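Local coordinates for aminotransferase class I and II (Streptococcus suis 89/1591, PDB 3OP7), which is a pyridoxal-phosphate-dependent enzyme that probably transfers amino groups between amino acids and keto acids, at residues L111-Q116 / F340-Y345; E293-V298 / K363-L368; V311-D316 / G344-G349; P318-C323 / L334-R339. All coordinates share one frame; numbering follows the deposited sequence.

Interaction 1 of 4, residues L111-Q116 / F340-Y345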
# COMPACT_ATOMS: atom_id res chain seq x y z
N LEU A 111 16.87 -15.57 1.76
CA LEU A 111 16.37 -16.92 1.79
C LEU A 111 15.69 -17.22 0.44
O LEU A 111 15.09 -16.34 -0.16
CB LEU A 111 15.36 -17.07 2.94
CG LEU A 111 14.88 -18.46 3.34
CD1 LEU A 111 16.03 -19.30 3.84
CD2 LEU A 111 13.71 -18.32 4.37
N TYR A 112 15.79 -18.48 -0.02
CA TYR A 112 15.30 -18.79 -1.36
C TYR A 112 15.03 -20.27 -1.52
O TYR A 112 15.86 -21.12 -1.10
CB TYR A 112 16.30 -18.33 -2.44
CG TYR A 112 15.70 -18.41 -3.82
CD1 TYR A 112 14.90 -17.37 -4.28
CD2 TYR A 112 15.89 -19.52 -4.64
CE1 TYR A 112 14.30 -17.41 -5.52
CE2 TYR A 112 15.30 -19.55 -5.92
CZ TYR A 112 14.50 -18.50 -6.33
OH TYR A 112 13.88 -18.48 -7.58
N PRO A 113 13.86 -20.61 -2.08
CA PRO A 113 12.69 -19.80 -2.35
C PRO A 113 12.11 -19.27 -1.07
O PRO A 113 12.31 -19.82 -0.01
CB PRO A 113 11.65 -20.79 -2.92
CG PRO A 113 12.24 -21.99 -3.02
CD PRO A 113 13.66 -21.98 -2.57
N THR A 114 11.42 -18.16 -1.19
CA THR A 114 10.74 -17.57 -0.08
C THR A 114 9.68 -16.64 -0.65
O THR A 114 9.46 -16.62 -1.86
CB THR A 114 11.71 -16.73 0.82
OG1 THR A 114 11.01 -16.35 1.99
CG2 THR A 114 12.25 -15.45 0.10
N TYR A 115 9.04 -15.84 0.17
CA TYR A 115 8.06 -14.85 -0.34
C TYR A 115 8.70 -13.86 -1.32
O TYR A 115 9.75 -13.26 -1.03
CB TYR A 115 7.43 -14.12 0.84
CG TYR A 115 6.09 -13.50 0.48
CD1 TYR A 115 5.02 -14.30 0.16
CD2 TYR A 115 5.90 -12.14 0.49
CE1 TYR A 115 3.80 -13.78 -0.17
CE2 TYR A 115 4.69 -11.61 0.21
CZ TYR A 115 3.63 -12.43 -0.16
OH TYR A 115 2.36 -11.91 -0.49
N GLN A 116 8.13 -13.71 -2.51
CA GLN A 116 8.86 -13.08 -3.63
C GLN A 116 9.29 -11.63 -3.38
O GLN A 116 10.27 -11.18 -3.94
CB GLN A 116 8.05 -13.20 -4.94
CG GLN A 116 8.76 -12.68 -6.18
CD GLN A 116 8.01 -12.95 -7.48
OE1 GLN A 116 7.02 -13.69 -7.48
NE2 GLN A 116 8.50 -12.38 -8.58
N PHE A 340 7.70 -21.25 -7.38
CA PHE A 340 8.73 -21.03 -6.34
C PHE A 340 10.13 -21.55 -6.79
O PHE A 340 11.03 -21.74 -5.97
CB PHE A 340 8.29 -21.73 -5.03
CG PHE A 340 6.86 -21.48 -4.65
CD1 PHE A 340 5.84 -22.31 -5.11
CD2 PHE A 340 6.50 -20.39 -3.85
CE1 PHE A 340 4.51 -22.06 -4.77
CE2 PHE A 340 5.17 -20.14 -3.52
CZ PHE A 340 4.17 -20.98 -3.98
N GLU A 341 10.32 -21.76 -8.09
CA GLU A 341 11.51 -22.36 -8.65
C GLU A 341 11.92 -23.67 -7.97
O GLU A 341 13.10 -24.00 -7.90
CB GLU A 341 12.69 -21.37 -8.76
CG GLU A 341 13.68 -21.76 -9.92
CD GLU A 341 14.91 -20.84 -10.06
OE1 GLU A 341 15.01 -19.84 -9.32
OE2 GLU A 341 15.79 -21.15 -10.91
N ARG A 342 10.94 -24.45 -7.53
CA ARG A 342 11.18 -25.83 -7.10
C ARG A 342 10.10 -26.73 -7.67
O ARG A 342 9.11 -27.03 -6.99
CB ARG A 342 11.16 -25.94 -5.58
CG ARG A 342 12.34 -25.30 -4.87
CD ARG A 342 13.60 -26.21 -4.89
NE ARG A 342 14.63 -25.76 -3.93
CZ ARG A 342 15.43 -24.72 -4.11
NH1 ARG A 342 15.32 -23.99 -5.23
NH2 ARG A 342 16.36 -24.39 -3.16
N ASP A 343 10.29 -27.17 -8.91
CA ASP A 343 9.31 -28.03 -9.57
C ASP A 343 9.38 -29.43 -8.88
O ASP A 343 10.34 -29.74 -8.19
CB ASP A 343 9.61 -28.09 -11.08
CG ASP A 343 8.37 -28.40 -11.93
OD1 ASP A 343 7.36 -28.89 -11.39
OD2 ASP A 343 8.42 -28.18 -13.18
N GLY A 344 8.36 -30.25 -9.07
CA GLY A 344 8.25 -31.52 -8.36
C GLY A 344 7.44 -31.43 -7.08
O GLY A 344 7.21 -32.47 -6.45
N TYR A 345 6.97 -30.21 -6.74
CA TYR A 345 6.23 -29.94 -5.53
C TYR A 345 5.03 -29.05 -5.83
O TYR A 345 5.02 -28.30 -6.82
CB TYR A 345 7.11 -29.17 -4.52
CG TYR A 345 8.36 -29.88 -4.08
CD1 TYR A 345 9.50 -29.84 -4.85
CD2 TYR A 345 8.41 -30.58 -2.87
CE1 TYR A 345 10.67 -30.49 -4.45
CE2 TYR A 345 9.57 -31.26 -2.48
CZ TYR A 345 10.69 -31.20 -3.26
OH TYR A 345 11.88 -31.85 -2.91
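P113 packs its ring carbons against F340 and R342. Its CG lies 3.2 Å from F340 O, and CB reaches F340 CB at 4.1 Å. CD, on the remaining side-chain corner of the ring, sits over the centre of one face of the R342 guanidinium, with CD and R342 CZ 3.6 Å apart. The arginine reaches this place by a bend at chi2 (-80°), which turns CD aside from the line of the chain; the two side chains cross at about a right angle. The charged end has further partners: NH2 bonds to Q133 and to the carbonyl of I134, and NH1 makes a weak bond back to E341 O. In terms of fold, the contact joins the end of strand 107-112, in the central sheet of the large domain of a fold-type I aminotransferase, to a connecting loop of the C-terminal small domain. The peptide bond between Y112 and P113 is cis. Y112 supplies the polar half of the contact: its OH donates to E341 OE1 in a very short bond of 2.5 Å. That oxygen lies at the ring edge, near the ring plane, whereas the carboxylate plane stands 83° from the ring. E341 CB also approaches Y112 OH, at 3.3 Å, and Y119 meets the tyrosine ring edge-to-face.

Interaction 2 of 4, residues E293-V298 / K363-L368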
# COMPACT_ATOMS: atom_id res chain seq x y z
N GLU A 293 0.38 -39.91 4.47
CA GLU A 293 0.83 -41.29 4.71
C GLU A 293 0.07 -42.32 3.86
O GLU A 293 0.63 -43.34 3.47
CB GLU A 293 0.75 -41.67 6.19
CG GLU A 293 1.76 -42.81 6.55
CD GLU A 293 1.24 -43.72 7.62
OE1 GLU A 293 0.34 -43.29 8.38
OE2 GLU A 293 1.71 -44.89 7.70
N GLU A 294 -1.20 -42.05 3.58
CA GLU A 294 -2.04 -42.99 2.82
C GLU A 294 -1.75 -42.96 1.33
O GLU A 294 -1.98 -43.92 0.62
CB GLU A 294 -3.53 -42.69 3.05
CG GLU A 294 -4.07 -43.20 4.40
CD GLU A 294 -5.53 -42.82 4.65
OE1 GLU A 294 -6.10 -42.03 3.86
OE2 GLU A 294 -6.09 -43.31 5.65
N GLU A 295 -1.25 -41.83 0.83
CA GLU A 295 -1.07 -41.64 -0.60
C GLU A 295 0.40 -41.90 -0.96
O GLU A 295 1.30 -41.11 -0.60
CB GLU A 295 -1.54 -40.20 -0.97
CG GLU A 295 -1.27 -39.76 -2.42
CD GLU A 295 -1.79 -40.73 -3.44
OE1 GLU A 295 -3.03 -40.93 -3.45
OE2 GLU A 295 -0.95 -41.29 -4.22
N PRO A 296 0.67 -43.00 -1.70
CA PRO A 296 2.07 -43.36 -1.94
C PRO A 296 2.84 -42.44 -2.90
O PRO A 296 4.08 -42.45 -2.90
CB PRO A 296 1.98 -44.80 -2.50
CG PRO A 296 0.62 -44.89 -3.08
CD PRO A 296 -0.27 -43.92 -2.36
N LEU A 297 2.13 -41.64 -3.69
CA LEU A 297 2.78 -40.72 -4.64
C LEU A 297 3.06 -39.35 -4.04
O LEU A 297 3.52 -38.44 -4.76
CB LEU A 297 1.93 -40.56 -5.91
CG LEU A 297 1.78 -41.82 -6.77
CD1 LEU A 297 1.02 -41.48 -8.06
CD2 LEU A 297 3.14 -42.48 -7.07
N VAL A 298 2.76 -39.15 -2.77
CA VAL A 298 3.04 -37.84 -2.17
C VAL A 298 3.75 -37.99 -0.85
O VAL A 298 3.52 -38.95 -0.13
CB VAL A 298 1.76 -36.99 -1.94
CG1 VAL A 298 0.84 -37.05 -3.16
CG2 VAL A 298 1.01 -37.46 -0.70
N LYS A 363 -10.22 -35.71 -4.21
CA LYS A 363 -10.14 -35.51 -5.65
C LYS A 363 -8.70 -35.54 -6.17
O LYS A 363 -8.45 -36.01 -7.27
CB LYS A 363 -10.83 -34.21 -6.08
CG LYS A 363 -12.38 -34.23 -5.93
CD LYS A 363 -13.07 -35.13 -6.96
CE LYS A 363 -14.55 -34.79 -7.13
NZ LYS A 363 -15.32 -35.90 -7.80
N LEU A 364 -7.76 -35.02 -5.38
CA LEU A 364 -6.33 -35.11 -5.71
C LEU A 364 -5.89 -36.57 -5.78
O LEU A 364 -5.18 -36.96 -6.71
CB LEU A 364 -5.49 -34.35 -4.68
CG LEU A 364 -3.98 -34.31 -4.92
CD1 LEU A 364 -3.64 -33.93 -6.37
CD2 LEU A 364 -3.30 -33.35 -3.92
N SER A 365 -6.33 -37.37 -4.81
CA SER A 365 -6.02 -38.82 -4.85
C SER A 365 -6.64 -39.53 -6.07
O SER A 365 -6.02 -40.44 -6.63
CB SER A 365 -6.49 -39.52 -3.56
OG SER A 365 -5.69 -39.10 -2.48
N GLN A 366 -7.84 -39.10 -6.46
CA GLN A 366 -8.47 -39.61 -7.70
C GLN A 366 -7.60 -39.33 -8.92
O GLN A 366 -7.38 -40.21 -9.75
CB GLN A 366 -9.84 -38.96 -7.91
CG GLN A 366 -11.04 -39.63 -7.21
CD GLN A 366 -12.33 -38.89 -7.52
OE1 GLN A 366 -12.54 -38.48 -8.66
NE2 GLN A 366 -13.19 -38.69 -6.51
N PHE A 367 -7.13 -38.09 -9.02
CA PHE A 367 -6.24 -37.67 -10.09
C PHE A 367 -4.95 -38.49 -10.06
O PHE A 367 -4.51 -39.00 -11.09
CB PHE A 367 -5.95 -36.17 -9.96
CG PHE A 367 -5.27 -35.58 -11.16
CD1 PHE A 367 -5.85 -35.67 -12.42
CD2 PHE A 367 -4.06 -34.91 -11.03
CE1 PHE A 367 -5.22 -35.11 -13.54
CE2 PHE A 367 -3.43 -34.36 -12.14
CZ PHE A 367 -4.01 -34.46 -13.39
N LEU A 368 -4.38 -38.67 -8.87
CA LEU A 368 -3.12 -39.42 -8.71
C LEU A 368 -3.20 -40.89 -9.10
O LEU A 368 -2.19 -41.46 -9.55
CB LEU A 368 -2.57 -39.28 -7.28
CG LEU A 368 -1.93 -37.93 -6.95
CD1 LEU A 368 -1.91 -37.70 -5.45
CD2 LEU A 368 -0.52 -37.82 -7.53
O HOH W 1 -4.16 -42.38 -5.28
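L368 sets its two methyl branches against different residues of the turn 295-298. CD1 touches V298 CG1 at 3.6 Å, the two side chains crossing at about a right angle, and the same methyl packs against the carboxylate of E295, 3.6 Å from E295 CD. CD2 faces L297, whose CD1 is 4.0 Å away; these two leucines slide past each other in opposite directions, and L297 CD1 also packs against L368 O at 3.5 Å. Further packing around V298 and L368 comes from I313 of the adjacent strand 309-313.

The polar contacts centre on the carboxylate of E295, which is buried. A bend at chi2 (52°) swings its CD toward the helix. One oxygen is used inwards: OE2 accepts the backbone N-H of L297 at 3.1 Å, on the anti side of the carboxylate. The other looks across to the helix, where S365 OG lies 3.4 Å from OE1, a weak bond and not a settled one, because the serine proton also has L361 O within reach. A water lies 2.6 Å from E295 OE1 and also within hydrogen-bonding distance of S365 O, though it has more possible acceptors than protons.

Backbone geometry completes the scheme. E295 is the first residue to leave the helix 270-294, and a type I beta turn from E295 to V298 reverses the chain into strand 298-300. What results is a helix-to-strand connection packed against the C-terminal helix 354-368, in the small domain of a fold-type I aminotransferase.

Interaction 3 of 4, residues V311-D316 / G344-G349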
# COMPACT_ATOMS: atom_id res chain seq x y z
N VAL A 311 4.31 -29.98 -0.82
CA VAL A 311 4.15 -31.41 -0.90
C VAL A 311 4.87 -31.90 -2.15
O VAL A 311 4.79 -31.30 -3.23
CB VAL A 311 2.65 -31.75 -0.94
CG1 VAL A 311 2.41 -33.20 -1.09
CG2 VAL A 311 1.96 -31.22 0.31
N LYS A 312 5.62 -32.98 -1.98
CA LYS A 312 6.40 -33.56 -3.07
C LYS A 312 5.57 -34.60 -3.80
O LYS A 312 5.19 -35.60 -3.20
CB LYS A 312 7.66 -34.22 -2.50
CG LYS A 312 8.69 -34.58 -3.55
CD LYS A 312 9.83 -35.36 -2.92
CE LYS A 312 11.08 -35.40 -3.79
NZ LYS A 312 12.26 -35.80 -2.96
N ILE A 313 5.32 -34.37 -5.09
CA ILE A 313 4.51 -35.27 -5.92
C ILE A 313 5.44 -36.12 -6.79
O ILE A 313 6.10 -35.58 -7.68
CB ILE A 313 3.51 -34.46 -6.83
CG1 ILE A 313 2.67 -33.49 -6.01
CG2 ILE A 313 2.60 -35.43 -7.64
CD1 ILE A 313 1.78 -34.11 -4.95
N ALA A 314 5.51 -37.43 -6.52
CA ALA A 314 6.34 -38.38 -7.29
C ALA A 314 5.72 -38.80 -8.64
O ALA A 314 5.45 -39.99 -8.89
CB ALA A 314 6.66 -39.64 -6.43
N VAL A 315 5.53 -37.80 -9.52
CA VAL A 315 5.01 -37.98 -10.88
C VAL A 315 5.90 -37.18 -11.83
O VAL A 315 6.24 -36.02 -11.56
CB VAL A 315 3.55 -37.47 -11.01
CG1 VAL A 315 3.07 -37.61 -12.48
CG2 VAL A 315 2.63 -38.25 -10.06
N ASP A 316 6.24 -37.79 -12.96
CA ASP A 316 7.23 -37.23 -13.87
C ASP A 316 6.55 -36.32 -14.91
O ASP A 316 6.39 -36.68 -16.09
CB ASP A 316 8.03 -38.36 -14.56
CG ASP A 316 9.27 -37.85 -15.26
OD1 ASP A 316 9.76 -36.76 -14.89
OD2 ASP A 316 9.78 -38.53 -16.18
N GLY A 344 8.36 -30.25 -9.07
CA GLY A 344 8.25 -31.52 -8.36
C GLY A 344 7.44 -31.43 -7.08
O GLY A 344 7.21 -32.47 -6.45
N TYR A 345 6.97 -30.21 -6.74
CA TYR A 345 6.23 -29.94 -5.53
C TYR A 345 5.03 -29.05 -5.83
O TYR A 345 5.02 -28.30 -6.82
CB TYR A 345 7.11 -29.17 -4.52
CG TYR A 345 8.36 -29.88 -4.08
CD1 TYR A 345 9.50 -29.84 -4.85
CD2 TYR A 345 8.41 -30.58 -2.87
CE1 TYR A 345 10.67 -30.49 -4.45
CE2 TYR A 345 9.57 -31.26 -2.48
CZ TYR A 345 10.69 -31.20 -3.26
OH TYR A 345 11.88 -31.85 -2.91
N VAL A 346 4.07 -29.04 -4.91
CA VAL A 346 2.93 -28.11 -4.98
C VAL A 346 2.77 -27.43 -3.61
O VAL A 346 3.04 -28.07 -2.60
CB VAL A 346 1.64 -28.87 -5.36
CG1 VAL A 346 1.76 -29.47 -6.76
CG2 VAL A 346 1.33 -29.99 -4.34
N ARG A 347 2.40 -26.15 -3.57
CA ARG A 347 2.02 -25.49 -2.31
C ARG A 347 0.52 -25.79 -2.04
O ARG A 347 -0.33 -25.55 -2.91
CB ARG A 347 2.26 -24.01 -2.33
CG ARG A 347 2.18 -23.44 -0.92
CD ARG A 347 2.33 -22.00 -0.94
NE ARG A 347 1.12 -21.38 -1.47
CZ ARG A 347 0.96 -20.07 -1.60
NH1 ARG A 347 1.96 -19.21 -1.30
NH2 ARG A 347 -0.20 -19.61 -2.07
N LEU A 348 0.25 -26.36 -0.87
CA LEU A 348 -1.08 -26.77 -0.42
C LEU A 348 -1.46 -26.01 0.87
O LEU A 348 -0.77 -26.15 1.89
CB LEU A 348 -1.06 -28.26 -0.18
CG LEU A 348 -2.44 -28.91 -0.04
CD1 LEU A 348 -2.31 -30.39 -0.43
CD2 LEU A 348 -3.07 -28.74 1.35
N GLY A 349 -2.51 -25.19 0.84
CA GLY A 349 -2.94 -24.45 2.01
C GLY A 349 -4.09 -25.23 2.66
O GLY A 349 -5.17 -25.34 2.09
O HOH W 2 8.85 -34.44 -6.93
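V311 and V346 form an antiparallel hydrogen-bonded pair, closed by V311 N to V346 O and V346 N to V311 O, both 2.9 Å. V311 O also receives a CA-H contact from Y345 CA at 3.0 Å. On the face of the sheet that V311 and V346 share, V311 CB meets V346 CG2 at 4.0 Å, and V311 CG2 touches L348 CB. K312 follows, opposite Y345 in a non-hydrogen-bonded pair. Its chain runs extended from CG, which lies anti to the backbone N (chi1 -167°), and its CB comes 3.5 Å from Y345 CE2, oblique to the ring. Y345 OH binds E136, to which K312 NZ is also linked by a long, weak ion pair, while F310 lies nearly parallel to the tyrosine ring. These strands are the central pair of the four-stranded antiparallel sheet in the small domain of this aminotransferase fold; 298-300 and 335-336 flank them. At I313 the ladder continues beyond the paired residues: I313 N donates to G344 O at 3.0 Å, and a water reaches both G344 O and I313 O. G344 has a positive phi of 93°, where a CB would jam against the carbonyl of D343. I313 CG1 touches V346 CG2 at 4.1 Å where the side chains cross at about a right angle; M319 and F322 of helix 319-330 pack on I313. At A314 the chain turns through an inverse gamma turn.

Interaction 4 of 4, residues P318-C323 / L334-R339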
# COMPACT_ATOMS: atom_id res chain seq x y z
N PRO A 318 5.87 -31.74 -15.45
CA PRO A 318 5.94 -30.41 -14.81
C PRO A 318 4.71 -30.15 -13.92
O PRO A 318 3.59 -30.54 -14.27
CB PRO A 318 6.01 -29.45 -16.00
CG PRO A 318 6.65 -30.27 -17.11
CD PRO A 318 6.09 -31.67 -16.90
N MSE A 319 4.94 -29.58 -12.75
CA MSE A 319 3.82 -29.37 -11.82
C MSE A 319 2.83 -28.33 -12.32
O MSE A 319 1.65 -28.34 -11.93
CB MSE A 319 4.31 -28.97 -10.41
CG MSE A 319 4.82 -30.14 -9.60
SE MSE A 319 3.49 -31.52 -9.31
CE MSE A 319 4.23 -32.82 -10.52
N GLU A 320 3.29 -27.38 -13.14
CA GLU A 320 2.33 -26.42 -13.72
C GLU A 320 1.34 -27.18 -14.61
O GLU A 320 0.14 -26.96 -14.53
CB GLU A 320 3.04 -25.30 -14.46
CG GLU A 320 2.09 -24.33 -15.20
CD GLU A 320 2.22 -22.86 -14.78
OE1 GLU A 320 3.02 -22.50 -13.91
OE2 GLU A 320 1.43 -22.05 -15.32
N ASP A 321 1.82 -28.10 -15.43
CA ASP A 321 0.92 -28.90 -16.24
C ASP A 321 0.02 -29.80 -15.34
O ASP A 321 -1.19 -29.94 -15.58
CB ASP A 321 1.71 -29.80 -17.20
CG ASP A 321 2.52 -29.03 -18.27
OD1 ASP A 321 2.43 -27.80 -18.40
OD2 ASP A 321 3.25 -29.71 -19.02
N PHE A 322 0.62 -30.40 -14.30
CA PHE A 322 -0.11 -31.28 -13.38
C PHE A 322 -1.25 -30.51 -12.72
O PHE A 322 -2.39 -30.96 -12.66
CB PHE A 322 0.85 -31.78 -12.32
CG PHE A 322 0.23 -32.68 -11.29
CD1 PHE A 322 -0.34 -32.15 -10.14
CD2 PHE A 322 0.31 -34.05 -11.42
CE1 PHE A 322 -0.87 -32.98 -9.17
CE2 PHE A 322 -0.22 -34.89 -10.45
CZ PHE A 322 -0.81 -34.36 -9.33
N CYS A 323 -0.92 -29.34 -12.18
CA CYS A 323 -1.93 -28.53 -11.53
C CYS A 323 -3.00 -27.96 -12.48
O CYS A 323 -4.16 -27.81 -12.07
CB CYS A 323 -1.28 -27.38 -10.76
SG CYS A 323 -0.37 -27.95 -9.27
N LEU A 334 -4.27 -25.80 -6.61
CA LEU A 334 -3.04 -25.78 -5.84
C LEU A 334 -2.18 -24.70 -6.48
O LEU A 334 -2.57 -24.13 -7.53
CB LEU A 334 -2.33 -27.15 -5.99
CG LEU A 334 -3.00 -28.36 -5.32
CD1 LEU A 334 -2.40 -29.66 -5.83
CD2 LEU A 334 -2.80 -28.25 -3.83
N VAL A 335 -1.01 -24.43 -5.90
CA VAL A 335 -0.00 -23.58 -6.57
C VAL A 335 1.19 -24.47 -6.93
O VAL A 335 1.77 -25.10 -6.05
CB VAL A 335 0.44 -22.38 -5.76
CG1 VAL A 335 1.44 -21.50 -6.62
CG2 VAL A 335 -0.80 -21.57 -5.33
N PRO A 336 1.51 -24.57 -8.23
CA PRO A 336 2.58 -25.51 -8.59
C PRO A 336 3.96 -25.00 -8.21
O PRO A 336 4.19 -23.77 -8.18
CB PRO A 336 2.48 -25.62 -10.11
CG PRO A 336 1.89 -24.33 -10.55
CD PRO A 336 0.95 -23.92 -9.42
N GLY A 337 4.87 -25.95 -7.95
CA GLY A 337 6.16 -25.65 -7.36
C GLY A 337 7.11 -24.81 -8.20
O GLY A 337 7.95 -24.12 -7.64
N ASN A 338 6.98 -24.87 -9.52
CA ASN A 338 7.78 -24.03 -10.41
C ASN A 338 7.56 -22.54 -10.17
O ASN A 338 8.42 -21.74 -10.52
CB ASN A 338 7.48 -24.36 -11.88
CG ASN A 338 6.03 -24.09 -12.23
OD1 ASN A 338 5.15 -24.64 -11.60
ND2 ASN A 338 5.79 -23.22 -13.20
N ARG A 339 6.42 -22.17 -9.59
CA ARG A 339 6.18 -20.76 -9.23
C ARG A 339 7.06 -20.30 -8.05
O ARG A 339 7.12 -19.08 -7.77
CB ARG A 339 4.70 -20.51 -8.91
CG ARG A 339 3.72 -20.83 -10.06
CD ARG A 339 4.00 -19.96 -11.26
NE ARG A 339 3.17 -20.18 -12.45
CZ ARG A 339 2.50 -19.24 -13.10
NH1 ARG A 339 2.49 -17.97 -12.65
NH2 ARG A 339 1.85 -19.55 -14.21
O HOH W 3 -4.55 -27.08 -9.48
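The first turn of helix 319-330, with P318 at its N-cap, runs close to strand 335-336 and the 3-10 turn that follows, bringing M319 CA and P336 CA to 5.2 Å. E320 makes the polar grip. R339 holds its carboxylate side-on, NE donating to E320 OE1 at 2.7 Å and NH2 to E320 OE2 at 2.8 Å, each to a syn lone pair, with carboxylate and guanidinium only 13° from coplanar. N338 ND2 adds a nearly straight bond (178°) to E320 OE1 from the anti side, so that this oxygen accepts from two donors. CG of N338 stands between its backbone N and carbonyl carbon (chi1 62°), which places it 3.9 Å from E320 CB. R339 NH1 has a second acid in E11 of helix 8-16, consistent with a charge shared between two carboxylates. The contact lies in the small domain, where a helix covers the edge strand of its antiparallel sheet and the N-terminal helix joins in through W12. The rest of the packing is apolar: P336 CB lies 3.8 Å from CB of M319, a selenomethionine. C323 SG fits between P336 CB and L334 CB, 3.8 and 3.9 Å away. A water links C323 O to L334 N.

From the N terminus, segment 111-116 comes first; interaction 1 closes a loop of 223 residues at 340-345 and couples the large domain to the small one. Segment 293-298 starts inside that loop but pairs beyond it, so interactions 1 and 2 cross; interaction 2 joins a helix-to-strand turn to helix 354-368. Nested within it, interaction 3 pairs strands 309-313 and 345-348 and shares G344 and Y345 with interaction 1. Innermost is interaction 4, inside the other three, setting helix 319-330 on strand 335-336. D343 OD1 probably bonds M319 N between interactions 1 and 4, R347 N pairs with V335 O between 3 and 4, and L297 O with A314 N between 2 and 3.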